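Local coordinates for periplasmic binding protein/LacI transcriptional regulator (Mycobacterium smegmatis, PDB 6HYH) that binds beta-D-fucofuranose in a cleft between two lobes and probably delivers furanose sugars such as L-arabinofuranose to an ABC transporter, at residues A[60-65]-A[84-89]; A[78-83]-A[105-110]; A[124-129]-A[256-261]; A[208-213]-A[236-241]. All coordinates share one frame; numbering follows the deposited sequence.

Contacts 1 and 2 belong to the lobe built on the sheet with strands 75-78 and 100-103; contacts 3 and 4 belong to the other lobe, where strands 235-238 and 256-259 are sheet neighbours. Contact 1 is buried apolar packing between a helix and the turn and start of the next, and its Gln61 and Trp86 brace the loop of contact 2. That loop pair is only partly buried and sends Arg105 to the sugar. Contact 4 is wholly buried, joined by parallel-sheet bonds, and presents Asn212 and Asp240 to the same ligand across the cleft. Contact 3 lays a helix loosely on that sheet. Contacts 1 and 3 both carry zinc-binding carboxylates outside their packing.

Contact 1 of 4, residues A[60-65]-A[84-89]; sequences KQISAI and TGWDAV. With ZN (zinc ion), chain E.
Ile62 projects from helix 58-71 into the angle between Trp86 and Val89, and every branch of it finds a partner. CB carries two arms. CG2 lies anti to the backbone N (chi1 for CG1 -62°), which turns it to Val89, whose CB is 4.0 Å away. The other arm starts with CG1, which rests 3.7 Å from Trp86 CZ3 at a slant to the indole, and it ends in CD1, 3.8 Å from the carbonyl O of Gly85. One turn on, Ile65 repeats the pattern at right angles to both neighbours: its CD1 is 3.9 Å from Trp86 CZ3, while its CG2 presses on Val89 CG2 at 3.3 Å, a tight approach for two methyl groups. On one side of the sheet of this alpha/beta lobe of a periplasmic binding protein, among its parallel strands, helix 58-71 thus packs against the first turn of helix 87-96 (Val89) and the turn before it (Gly85, Trp86). Gly85 has a positive phi (98°), a backbone shape that suits glycine. Gln61 meets the indole differently. Its OE1 comes to the rim near the ring plane, 3.0 Å from Trp86 CH2, with the amide turned 62° from the ring; the amide itself is used by the loop 78-83, NE2 giving to Ser79 O and OE1 accepting from Val81 N. The indole NE1 is bonded to Val82 O, and Phe78 meets the ring edge-to-face. Beyond the turn Asp87 OD1 binds zinc at 2.0 Å, together with Asp111 and His318 of the second subunit's C-terminal histidine tag.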
# COMPACT_ATOMS: atom_id res chain seq x y z
N LYS A 60 -2.91 5.98 24.55
CA LYS A 60 -2.86 4.81 25.42
C LYS A 60 -2.42 3.54 24.67
O LYS A 60 -1.76 2.67 25.25
CB LYS A 60 -4.22 4.60 26.10
CG LYS A 60 -4.52 5.60 27.20
CD LYS A 60 -5.88 5.35 27.82
CE LYS A 60 -6.05 6.13 29.12
NZ LYS A 60 -5.92 7.62 28.94
N GLN A 61 -2.74 3.43 23.38
CA GLN A 61 -2.18 2.34 22.58
C GLN A 61 -0.68 2.49 22.44
O GLN A 61 0.08 1.53 22.64
CB GLN A 61 -2.82 2.31 21.19
CG GLN A 61 -4.01 1.37 21.04
CD GLN A 61 -4.41 1.11 19.58
OE1 GLN A 61 -4.21 1.96 18.68
NE2 GLN A 61 -4.97 -0.09 19.34
N ILE A 62 -0.24 3.69 22.07
CA ILE A 62 1.19 3.95 21.91
C ILE A 62 1.93 3.65 23.20
O ILE A 62 2.99 3.01 23.19
CB ILE A 62 1.42 5.40 21.48
CG1 ILE A 62 0.77 5.67 20.12
CG2 ILE A 62 2.89 5.69 21.42
CD1 ILE A 62 0.99 7.08 19.64
N SER A 63 1.38 4.06 24.35
CA SER A 63 2.10 3.81 25.59
C SER A 63 2.08 2.32 25.94
O SER A 63 3.09 1.78 26.43
CB SER A 63 1.57 4.70 26.72
OG SER A 63 0.26 4.34 27.09
N ALA A 64 0.98 1.61 25.66
CA ALA A 64 1.01 0.15 25.79
C ALA A 64 2.14 -0.45 24.95
O ALA A 64 2.86 -1.34 25.42
CB ALA A 64 -0.34 -0.43 25.37
N ILE A 65 2.30 0.02 23.71
CA ILE A 65 3.37 -0.49 22.83
C ILE A 65 4.75 -0.24 23.45
O ILE A 65 5.64 -1.11 23.43
CB ILE A 65 3.25 0.14 21.43
CG1 ILE A 65 1.95 -0.30 20.74
CG2 ILE A 65 4.44 -0.23 20.58
CD1 ILE A 65 1.46 0.71 19.71
N THR A 84 -2.97 7.30 11.29
CA THR A 84 -1.91 8.28 11.45
C THR A 84 -1.26 8.30 12.83
O THR A 84 -1.94 8.12 13.85
CB THR A 84 -2.46 9.68 11.22
OG1 THR A 84 -2.92 9.79 9.87
CG2 THR A 84 -1.42 10.74 11.54
N GLY A 85 0.05 8.55 12.84
CA GLY A 85 0.78 8.94 14.04
C GLY A 85 1.52 7.84 14.77
O GLY A 85 1.60 7.86 16.00
N TRP A 86 2.11 6.90 14.04
CA TRP A 86 2.80 5.77 14.63
C TRP A 86 4.28 5.78 14.32
O TRP A 86 5.00 4.86 14.74
CB TRP A 86 2.22 4.44 14.14
CG TRP A 86 0.75 4.35 14.26
CD1 TRP A 86 -0.18 4.57 13.28
CD2 TRP A 86 0.03 3.98 15.44
NE1 TRP A 86 -1.45 4.37 13.80
CE2 TRP A 86 -1.35 4.00 15.11
CE3 TRP A 86 0.41 3.62 16.74
CZ2 TRP A 86 -2.33 3.69 16.03
CZ3 TRP A 86 -0.57 3.30 17.66
CH2 TRP A 86 -1.93 3.34 17.30
N ASP A 87 4.74 6.81 13.60
CA ASP A 87 6.08 6.82 13.04
C ASP A 87 7.11 6.50 14.09
O ASP A 87 7.84 5.50 14.00
CB ASP A 87 6.32 8.21 12.45
CG ASP A 87 7.63 8.32 11.75
OD1 ASP A 87 7.87 7.52 10.82
OD2 ASP A 87 8.42 9.22 12.10
N ALA A 88 7.11 7.31 15.15
CA ALA A 88 8.08 7.18 16.24
C ALA A 88 8.03 5.79 16.88
O ALA A 88 9.06 5.10 16.98
CB ALA A 88 7.83 8.28 17.27
N VAL A 89 6.85 5.36 17.36
CA VAL A 89 6.81 4.11 18.11
C VAL A 89 7.09 2.91 17.21
O VAL A 89 7.63 1.88 17.67
CB VAL A 89 5.45 3.94 18.82
CG1 VAL A 89 4.36 3.62 17.82
CG2 VAL A 89 5.50 2.86 19.91
ZN ZN E . 9.71 7.79 9.96
O HOH W 1 12.12 7.77 10.70

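Contact 2 of 4, residues A[78-83]-A[105-110]; sequences FSPVVR and RAVDTQ. With GYE (beta-D-fucofuranose), chain K.
Arg105 lies along the loop 78-83 with its chain extended from CG to NE, and CG anti to its own carbonyl carbon (chi1 -69°) sends it past Pro80 toward the sugar. Its guanidinium uses its edge on two fronts. NH1 gives a hydrogen bond to Val81 O at 2.8 Å, bent at the hydrogen and only slightly tilted from both the guanidinium and the carbonyl plane. NE and NH2 face beta-D-fucofuranose: NE meets the exocyclic O5 at 2.8 Å almost in line (175°), and NH2 meets the ring oxygen O4 at 3.0 Å. Pro80 CD and CG press on the opposing carbonyls, CD 3.0 Å from Arg105 O and CG 3.1 Å from Ala106 O, while CG also touches Val107 CG1 at 3.5 Å. Val107 CG1 in turn reaches Phe78 CZ, the two side chains crossing at about a right angle, and Pro80 CD sits over one face of the phenyl ring near its rim. At the far end Asp108 N donates to Arg83 O at 2.8 Å. The Arg83 guanidinium and the poorly ordered Asp108 carboxylate are inclined by 67° and share only nearby opposite charge; Arg83 NE has its salt bridge with Asp157 of the other lobe. Both loops leave the C-terminal ends of parallel strands, 75-78 and 100-103, the usual place for a binding cleft in this fold. Because a backbone carbonyl takes one side of the Arg105 guanidinium, the group is held in its rotation, and the rest of its edge reads two sugar oxygens, its charge probably strengthening both bonds.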
# COMPACT_ATOMS: atom_id res chain seq x y z
N PHE A 78 -0.80 -5.07 17.10
CA PHE A 78 -1.84 -4.13 17.51
C PHE A 78 -2.80 -3.91 16.35
O PHE A 78 -2.58 -4.40 15.23
CB PHE A 78 -1.26 -2.81 18.00
CG PHE A 78 -0.61 -1.97 16.92
CD1 PHE A 78 0.35 -2.51 16.09
CD2 PHE A 78 -0.93 -0.62 16.76
CE1 PHE A 78 0.97 -1.73 15.10
CE2 PHE A 78 -0.32 0.16 15.78
CZ PHE A 78 0.63 -0.40 14.95
N SER A 79 -3.83 -3.10 16.61
CA SER A 79 -4.81 -2.72 15.60
C SER A 79 -4.98 -1.22 15.69
O SER A 79 -5.65 -0.72 16.62
CB SER A 79 -6.11 -3.47 15.87
OG SER A 79 -7.24 -2.70 15.51
N PRO A 80 -4.44 -0.45 14.71
CA PRO A 80 -4.33 1.01 14.90
C PRO A 80 -5.65 1.76 14.84
O PRO A 80 -6.27 1.84 13.76
CB PRO A 80 -3.40 1.43 13.75
CG PRO A 80 -3.60 0.39 12.73
CD PRO A 80 -3.73 -0.88 13.50
N VAL A 81 -6.05 2.34 15.99
CA VAL A 81 -7.27 3.14 16.10
C VAL A 81 -7.50 3.94 14.83
O VAL A 81 -8.60 3.95 14.27
CB VAL A 81 -7.21 4.14 17.28
CG1 VAL A 81 -8.57 4.55 17.70
CG2 VAL A 81 -6.44 3.56 18.41
N VAL A 82 -6.44 4.58 14.36
CA VAL A 82 -6.48 5.45 13.18
C VAL A 82 -5.20 5.22 12.40
O VAL A 82 -4.24 4.62 12.89
CB VAL A 82 -6.57 6.94 13.58
CG1 VAL A 82 -7.58 7.16 14.68
CG2 VAL A 82 -5.19 7.43 14.04
N ARG A 83 -5.19 5.70 11.17
CA ARG A 83 -4.06 5.34 10.34
C ARG A 83 -2.81 6.10 10.76
O ARG A 83 -1.70 5.57 10.64
CB ARG A 83 -4.39 5.61 8.88
CG ARG A 83 -5.38 4.68 8.26
CD ARG A 83 -5.54 5.17 6.84
NE ARG A 83 -6.49 4.41 6.04
CZ ARG A 83 -7.10 4.93 4.98
NH1 ARG A 83 -6.84 6.19 4.65
NH2 ARG A 83 -7.97 4.21 4.26
N ARG A 105 -6.81 -3.17 11.17
CA ARG A 105 -6.76 -1.79 10.70
C ARG A 105 -5.36 -1.43 10.19
O ARG A 105 -4.35 -1.87 10.75
CB ARG A 105 -7.17 -0.81 11.81
CG ARG A 105 -8.63 -0.90 12.19
CD ARG A 105 -9.07 0.26 13.06
NE ARG A 105 -10.43 0.03 13.58
CZ ARG A 105 -11.06 0.83 14.43
NH1 ARG A 105 -10.49 1.94 14.87
NH2 ARG A 105 -12.29 0.53 14.85
N ALA A 106 -5.30 -0.63 9.13
CA ALA A 106 -4.02 -0.24 8.55
C ALA A 106 -3.40 0.96 9.27
O ALA A 106 -4.08 1.71 9.98
CB ALA A 106 -4.17 0.07 7.07
N VAL A 107 -2.09 1.13 9.07
CA VAL A 107 -1.36 2.33 9.47
C VAL A 107 -0.92 3.05 8.21
O VAL A 107 -0.69 2.42 7.17
CB VAL A 107 -0.11 2.04 10.33
CG1 VAL A 107 -0.42 1.09 11.48
CG2 VAL A 107 1.02 1.51 9.46
N ASP A 108 -0.81 4.37 8.27
CA ASP A 108 -0.37 5.16 7.12
C ASP A 108 1.02 5.68 7.48
O ASP A 108 1.18 6.77 8.03
CB ASP A 108 -1.33 6.27 6.75
CG ASP A 108 -1.46 6.41 5.24
OD1 ASP A 108 -0.41 6.49 4.55
OD2 ASP A 108 -2.61 6.35 4.74
N THR A 109 2.02 4.88 7.11
CA THR A 109 3.39 5.07 7.51
C THR A 109 4.26 5.42 6.32
O THR A 109 4.06 4.93 5.19
CB THR A 109 3.97 3.82 8.18
OG1 THR A 109 5.31 4.09 8.62
CG2 THR A 109 4.01 2.67 7.19
N GLN A 110 5.30 6.19 6.61
CA GLN A 110 6.24 6.72 5.64
C GLN A 110 7.60 6.04 5.77
O GLN A 110 8.59 6.55 5.23
CB GLN A 110 6.37 8.25 5.79
CG GLN A 110 5.10 9.08 5.57
CD GLN A 110 4.22 9.16 6.82
OE1 GLN A 110 4.65 8.86 7.93
NE2 GLN A 110 2.96 9.59 6.64
O3 GYE K . -16.17 -2.89 11.77
C2 GYE K . -16.19 -2.10 14.11
C1 GYE K . -15.06 -1.92 15.12
O5 GYE K . -11.83 -2.24 12.58
C6 GYE K . -13.22 -3.55 11.02
O4 GYE K . -13.86 -1.92 14.34
C5 GYE K . -12.99 -3.09 12.45
C4 GYE K . -14.15 -2.27 12.98
C3 GYE K . -15.51 -2.94 13.03
O1 GYE K . -15.13 -0.74 15.88
O2 GYE K . -17.32 -2.80 14.61

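Contact 3 of 4, residues A[124-129]-A[256-261]; sequences IEEGRR and YIVECN. With ZN (zinc ion), chain N; ZN (zinc ion), chain D.
Val258 of strand 256-259 meets Glu126 of helix 123-137 through van der Waals packing: its CG1 lies 4.1 Å from Glu126 CB, and its CG2 is 4.4 Å from Arg129 CB one turn later. Tyr256 extends the patch, with CE2 4.0 Å from Arg129 O, obliquely to the ring. These are loose distances. Polar proximity comes next. The Glu126 chain runs extended beyond CG (chi2 170°), which carries OE2 to 3.2 Å from Cys260 SG, while OE1 forms a salt bridge with Arg162, a residue of the sugar pocket. Asp289 lies near OE2 too, and it and Arg162 would probably pull the ionisation of Glu126 in opposite directions. Within the helix, Arg128 NH1 bridges Glu125 OE1 at 2.8 Å. Two carboxylates outside the packing bind zinc. Glu125 OE2 holds one ion with His317 and His319 of the fourth subunit's C-terminal tag; Glu259 grips another with OE1 at 2.2 Å and OE2 at 2.5 Å, joined by Glu290 and the fourth subunit's tag residue His314, and its OE2 also accepts from Arg304 NH2. The helix comes directly after strand 117-121 of the other lobe, one of the crossings between the lobes; its 124-129 part runs nearly antiparallel (162°) to strand 256-259, which lies in the sheet between strands 235-238 and 291-292, and its Trp133 stacks on Tyr256.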
# COMPACT_ATOMS: atom_id res chain seq x y z
N ILE A 124 -12.73 -1.78 1.82
CA ILE A 124 -13.29 -1.12 0.64
C ILE A 124 -14.37 -1.99 0.03
O ILE A 124 -15.46 -1.51 -0.30
CB ILE A 124 -12.19 -0.81 -0.40
CG1 ILE A 124 -11.15 0.14 0.16
CG2 ILE A 124 -12.84 -0.26 -1.66
CD1 ILE A 124 -9.94 0.21 -0.74
N GLU A 125 -14.09 -3.29 -0.12
CA GLU A 125 -15.01 -4.17 -0.81
C GLU A 125 -16.26 -4.42 0.01
O GLU A 125 -17.35 -4.61 -0.56
CB GLU A 125 -14.33 -5.50 -1.12
CG GLU A 125 -15.27 -6.60 -1.61
CD GLU A 125 -15.72 -6.42 -3.04
OE1 GLU A 125 -15.44 -5.35 -3.61
OE2 GLU A 125 -16.30 -7.39 -3.60
N GLU A 126 -16.15 -4.38 1.35
CA GLU A 126 -17.35 -4.45 2.19
C GLU A 126 -18.26 -3.27 1.89
O GLU A 126 -19.48 -3.44 1.65
CB GLU A 126 -16.96 -4.49 3.67
CG GLU A 126 -16.14 -5.70 4.12
CD GLU A 126 -15.59 -5.53 5.57
OE1 GLU A 126 -15.80 -4.43 6.16
OE2 GLU A 126 -14.94 -6.47 6.11
N GLY A 127 -17.69 -2.05 1.88
CA GLY A 127 -18.47 -0.88 1.50
C GLY A 127 -19.06 -0.99 0.10
O GLY A 127 -20.21 -0.61 -0.13
N ARG A 128 -18.29 -1.54 -0.85
CA ARG A 128 -18.76 -1.65 -2.22
C ARG A 128 -19.90 -2.65 -2.33
O ARG A 128 -20.86 -2.42 -3.08
CB ARG A 128 -17.61 -2.07 -3.14
CG ARG A 128 -18.00 -2.18 -4.60
CD ARG A 128 -16.79 -2.55 -5.50
NE ARG A 128 -15.70 -1.57 -5.43
CZ ARG A 128 -14.46 -1.85 -5.02
NH1 ARG A 128 -14.13 -3.08 -4.65
NH2 ARG A 128 -13.53 -0.90 -4.98
N ARG A 129 -19.86 -3.72 -1.54
CA ARG A 129 -20.90 -4.73 -1.69
C ARG A 129 -22.20 -4.26 -1.04
O ARG A 129 -23.29 -4.55 -1.57
CB ARG A 129 -20.41 -6.06 -1.10
CG ARG A 129 -20.70 -7.21 -2.07
CD ARG A 129 -20.59 -8.63 -1.54
NE ARG A 129 -19.38 -8.94 -0.80
CZ ARG A 129 -19.07 -10.18 -0.43
NH1 ARG A 129 -19.90 -11.17 -0.75
NH2 ARG A 129 -17.95 -10.45 0.26
N TYR A 256 -29.79 -5.81 4.94
CA TYR A 256 -28.62 -6.49 4.35
C TYR A 256 -27.44 -6.30 5.28
O TYR A 256 -27.23 -5.18 5.80
CB TYR A 256 -28.28 -5.92 2.95
CG TYR A 256 -27.39 -6.79 2.05
CD1 TYR A 256 -27.82 -8.05 1.61
CD2 TYR A 256 -26.15 -6.32 1.58
CE1 TYR A 256 -27.00 -8.84 0.76
CE2 TYR A 256 -25.33 -7.10 0.74
CZ TYR A 256 -25.75 -8.36 0.32
OH TYR A 256 -24.93 -9.13 -0.51
N ILE A 257 -26.66 -7.36 5.48
CA ILE A 257 -25.45 -7.27 6.29
C ILE A 257 -24.30 -7.92 5.53
O ILE A 257 -24.45 -8.99 4.93
CB ILE A 257 -25.61 -7.93 7.68
CG1 ILE A 257 -26.61 -7.16 8.55
CG2 ILE A 257 -24.26 -8.02 8.41
CD1 ILE A 257 -26.72 -7.70 10.05
N VAL A 258 -23.14 -7.25 5.55
CA VAL A 258 -21.91 -7.80 4.99
C VAL A 258 -21.03 -8.25 6.15
O VAL A 258 -20.92 -7.54 7.15
CB VAL A 258 -21.18 -6.75 4.13
CG1 VAL A 258 -19.92 -7.37 3.54
CG2 VAL A 258 -22.10 -6.24 3.01
N GLU A 259 -20.46 -9.47 6.06
CA GLU A 259 -19.68 -10.04 7.15
C GLU A 259 -18.31 -9.38 7.25
O GLU A 259 -17.62 -9.18 6.24
CB GLU A 259 -19.50 -11.55 6.93
CG GLU A 259 -19.33 -12.41 8.20
CD GLU A 259 -19.22 -13.90 7.89
OE1 GLU A 259 -18.40 -14.31 7.03
OE2 GLU A 259 -20.02 -14.67 8.48
N CYS A 260 -17.87 -9.12 8.48
CA CYS A 260 -16.46 -8.85 8.73
C CYS A 260 -16.05 -9.77 9.87
O CYS A 260 -16.71 -9.83 10.91
CB CYS A 260 -16.21 -7.39 9.12
SG CYS A 260 -14.41 -6.98 9.22
N ASN A 261 -14.97 -10.51 9.66
CA ASN A 261 -14.75 -11.72 10.45
C ASN A 261 -13.84 -11.39 11.61
O ASN A 261 -12.62 -11.19 11.41
CB ASN A 261 -14.14 -12.81 9.57
CG ASN A 261 -14.23 -14.18 10.19
OD1 ASN A 261 -13.97 -14.35 11.41
ND2 ASN A 261 -14.60 -15.17 9.37
ZN ZN N . -17.48 -6.86 -5.20
ZN ZN D . -19.11 -16.41 6.95
O HOH W 2 -19.09 -17.59 8.82
O HOH W 3 -19.45 -5.90 -5.11

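Contact 4 of 4, residues A[208-213]-A[236-241]; sequences VFAQND and IVAVDA. With GYE (beta-D-fucofuranose), chain K.
Strands 208-210 and 236-238 run parallel, axes 4.6 Å apart, pairing Val208 with Ile236, Phe209 with Val237 and Ala210 with Ala238 through Val237 N to Val208 O, Ala210 N to Val237 O and Val239 N to Ala210 O. On one face Ala210 CB and Ala238 CB meet at 3.8 Å, and Asp213 CB closes on Ala238 CB at 3.4 Å. On the other, Phe209 offers its ring edge to Val239 CG2, 3.9 Å from CE1. Beyond the strands both segments turn toward the sugar. Asp240 fits its carboxylate to two neighbouring hydroxyls of beta-D-fucofuranose, OD1 accepting from O3 at 2.8 Å and OD2 from O2 at 2.7 Å. Asn212 ND2 gives to the same O2 at 3.1 Å, nearly straight (169°). This asparagine is also the N-cap of helix 213-226: chi1 near +80° folds OD1 back to Met215 N, and ND2 bonds to Phe186 O as well, so its amide is fixed in rotation. Asp213 OD2 receives a weak bond from Ala241 N, while OD1 pairs with Thr242 OG1. Strand 207-210, helix 213-226 and strand 235-238 make one beta-alpha-beta unit; helix 123-137 packs over Val237, Phe166 of helix 157-170 stacks on Phe209, and strands 145-151 and 256-259 flank the pair in the sheet.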
# COMPACT_ATOMS: atom_id res chain seq x y z
N VAL A 208 -30.46 3.56 5.27
CA VAL A 208 -29.38 3.86 6.18
C VAL A 208 -28.24 2.92 5.86
O VAL A 208 -28.44 1.70 5.73
CB VAL A 208 -29.80 3.71 7.65
CG1 VAL A 208 -28.65 4.12 8.56
CG2 VAL A 208 -31.01 4.56 7.94
N PHE A 209 -27.04 3.46 5.68
CA PHE A 209 -25.86 2.64 5.54
C PHE A 209 -25.05 2.79 6.82
O PHE A 209 -24.52 3.87 7.09
CB PHE A 209 -25.03 3.06 4.33
CG PHE A 209 -23.66 2.46 4.34
CD1 PHE A 209 -23.48 1.13 4.72
CD2 PHE A 209 -22.54 3.22 4.01
CE1 PHE A 209 -22.21 0.55 4.74
CE2 PHE A 209 -21.27 2.66 4.03
CZ PHE A 209 -21.11 1.31 4.40
N ALA A 210 -24.96 1.70 7.59
CA ALA A 210 -24.31 1.72 8.90
C ALA A 210 -22.94 1.04 8.78
O ALA A 210 -22.85 -0.19 8.63
CB ALA A 210 -25.19 1.03 9.94
N GLN A 211 -21.88 1.85 8.94
CA GLN A 211 -20.53 1.37 8.70
C GLN A 211 -20.14 0.25 9.64
O GLN A 211 -19.26 -0.55 9.30
CB GLN A 211 -19.51 2.51 8.78
CG GLN A 211 -19.59 3.46 7.59
CD GLN A 211 -18.39 4.33 7.50
OE1 GLN A 211 -17.46 4.19 8.30
NE2 GLN A 211 -18.38 5.22 6.52
N ASN A 212 -20.75 0.18 10.82
CA ASN A 212 -20.71 -1.05 11.59
C ASN A 212 -22.12 -1.29 12.09
O ASN A 212 -22.89 -0.34 12.29
CB ASN A 212 -19.65 -1.02 12.71
CG ASN A 212 -20.08 -0.28 13.97
OD1 ASN A 212 -20.96 0.57 13.96
ND2 ASN A 212 -19.44 -0.64 15.09
N ASP A 213 -22.50 -2.56 12.23
CA ASP A 213 -23.91 -2.75 12.49
C ASP A 213 -24.29 -2.39 13.93
O ASP A 213 -25.48 -2.28 14.23
CB ASP A 213 -24.38 -4.15 12.05
CG ASP A 213 -23.65 -5.28 12.70
OD1 ASP A 213 -23.21 -5.07 13.86
OD2 ASP A 213 -23.53 -6.37 12.07
N ILE A 236 -32.14 -0.78 6.31
CA ILE A 236 -30.82 -0.67 6.90
C ILE A 236 -29.89 -1.68 6.24
O ILE A 236 -30.25 -2.86 6.05
CB ILE A 236 -30.84 -0.87 8.43
CG1 ILE A 236 -31.74 0.18 9.09
CG2 ILE A 236 -29.43 -0.81 9.00
CD1 ILE A 236 -32.19 -0.18 10.54
N VAL A 237 -28.69 -1.21 5.89
CA VAL A 237 -27.61 -2.03 5.37
C VAL A 237 -26.42 -1.76 6.27
O VAL A 237 -26.17 -0.61 6.61
CB VAL A 237 -27.24 -1.67 3.93
CG1 VAL A 237 -26.50 -2.84 3.26
CG2 VAL A 237 -28.48 -1.24 3.17
N ALA A 238 -25.72 -2.81 6.69
CA ALA A 238 -24.61 -2.56 7.61
C ALA A 238 -23.47 -3.53 7.36
O ALA A 238 -23.61 -4.50 6.60
CB ALA A 238 -25.06 -2.64 9.07
N VAL A 239 -22.33 -3.22 7.99
CA VAL A 239 -21.14 -4.07 7.90
C VAL A 239 -20.82 -4.64 9.28
O VAL A 239 -20.98 -3.96 10.30
CB VAL A 239 -19.95 -3.29 7.34
CG1 VAL A 239 -18.76 -4.20 7.22
CG2 VAL A 239 -20.33 -2.69 5.99
N ASP A 240 -20.37 -5.91 9.30
CA ASP A 240 -19.89 -6.68 10.46
C ASP A 240 -20.53 -8.08 10.53
O ASP A 240 -19.84 -9.10 10.45
CB ASP A 240 -20.09 -5.97 11.80
CG ASP A 240 -18.93 -5.04 12.14
OD1 ASP A 240 -17.97 -4.99 11.33
OD2 ASP A 240 -18.98 -4.37 13.20
N ALA A 241 -21.85 -8.14 10.65
CA ALA A 241 -22.49 -9.43 10.89
C ALA A 241 -22.13 -9.92 12.28
O ALA A 241 -21.73 -11.06 12.47
CB ALA A 241 -22.09 -10.45 9.83
O3 GYE K . -16.17 -2.89 11.77
C2 GYE K . -16.19 -2.10 14.11
C1 GYE K . -15.06 -1.92 15.12
O5 GYE K . -11.83 -2.24 12.58
C6 GYE K . -13.22 -3.55 11.02
O4 GYE K . -13.86 -1.92 14.34
C5 GYE K . -12.99 -3.09 12.45
C4 GYE K . -14.15 -2.27 12.98
C3 GYE K . -15.51 -2.94 13.03
O1 GYE K . -15.13 -0.74 15.88
O2 GYE K . -17.32 -2.80 14.61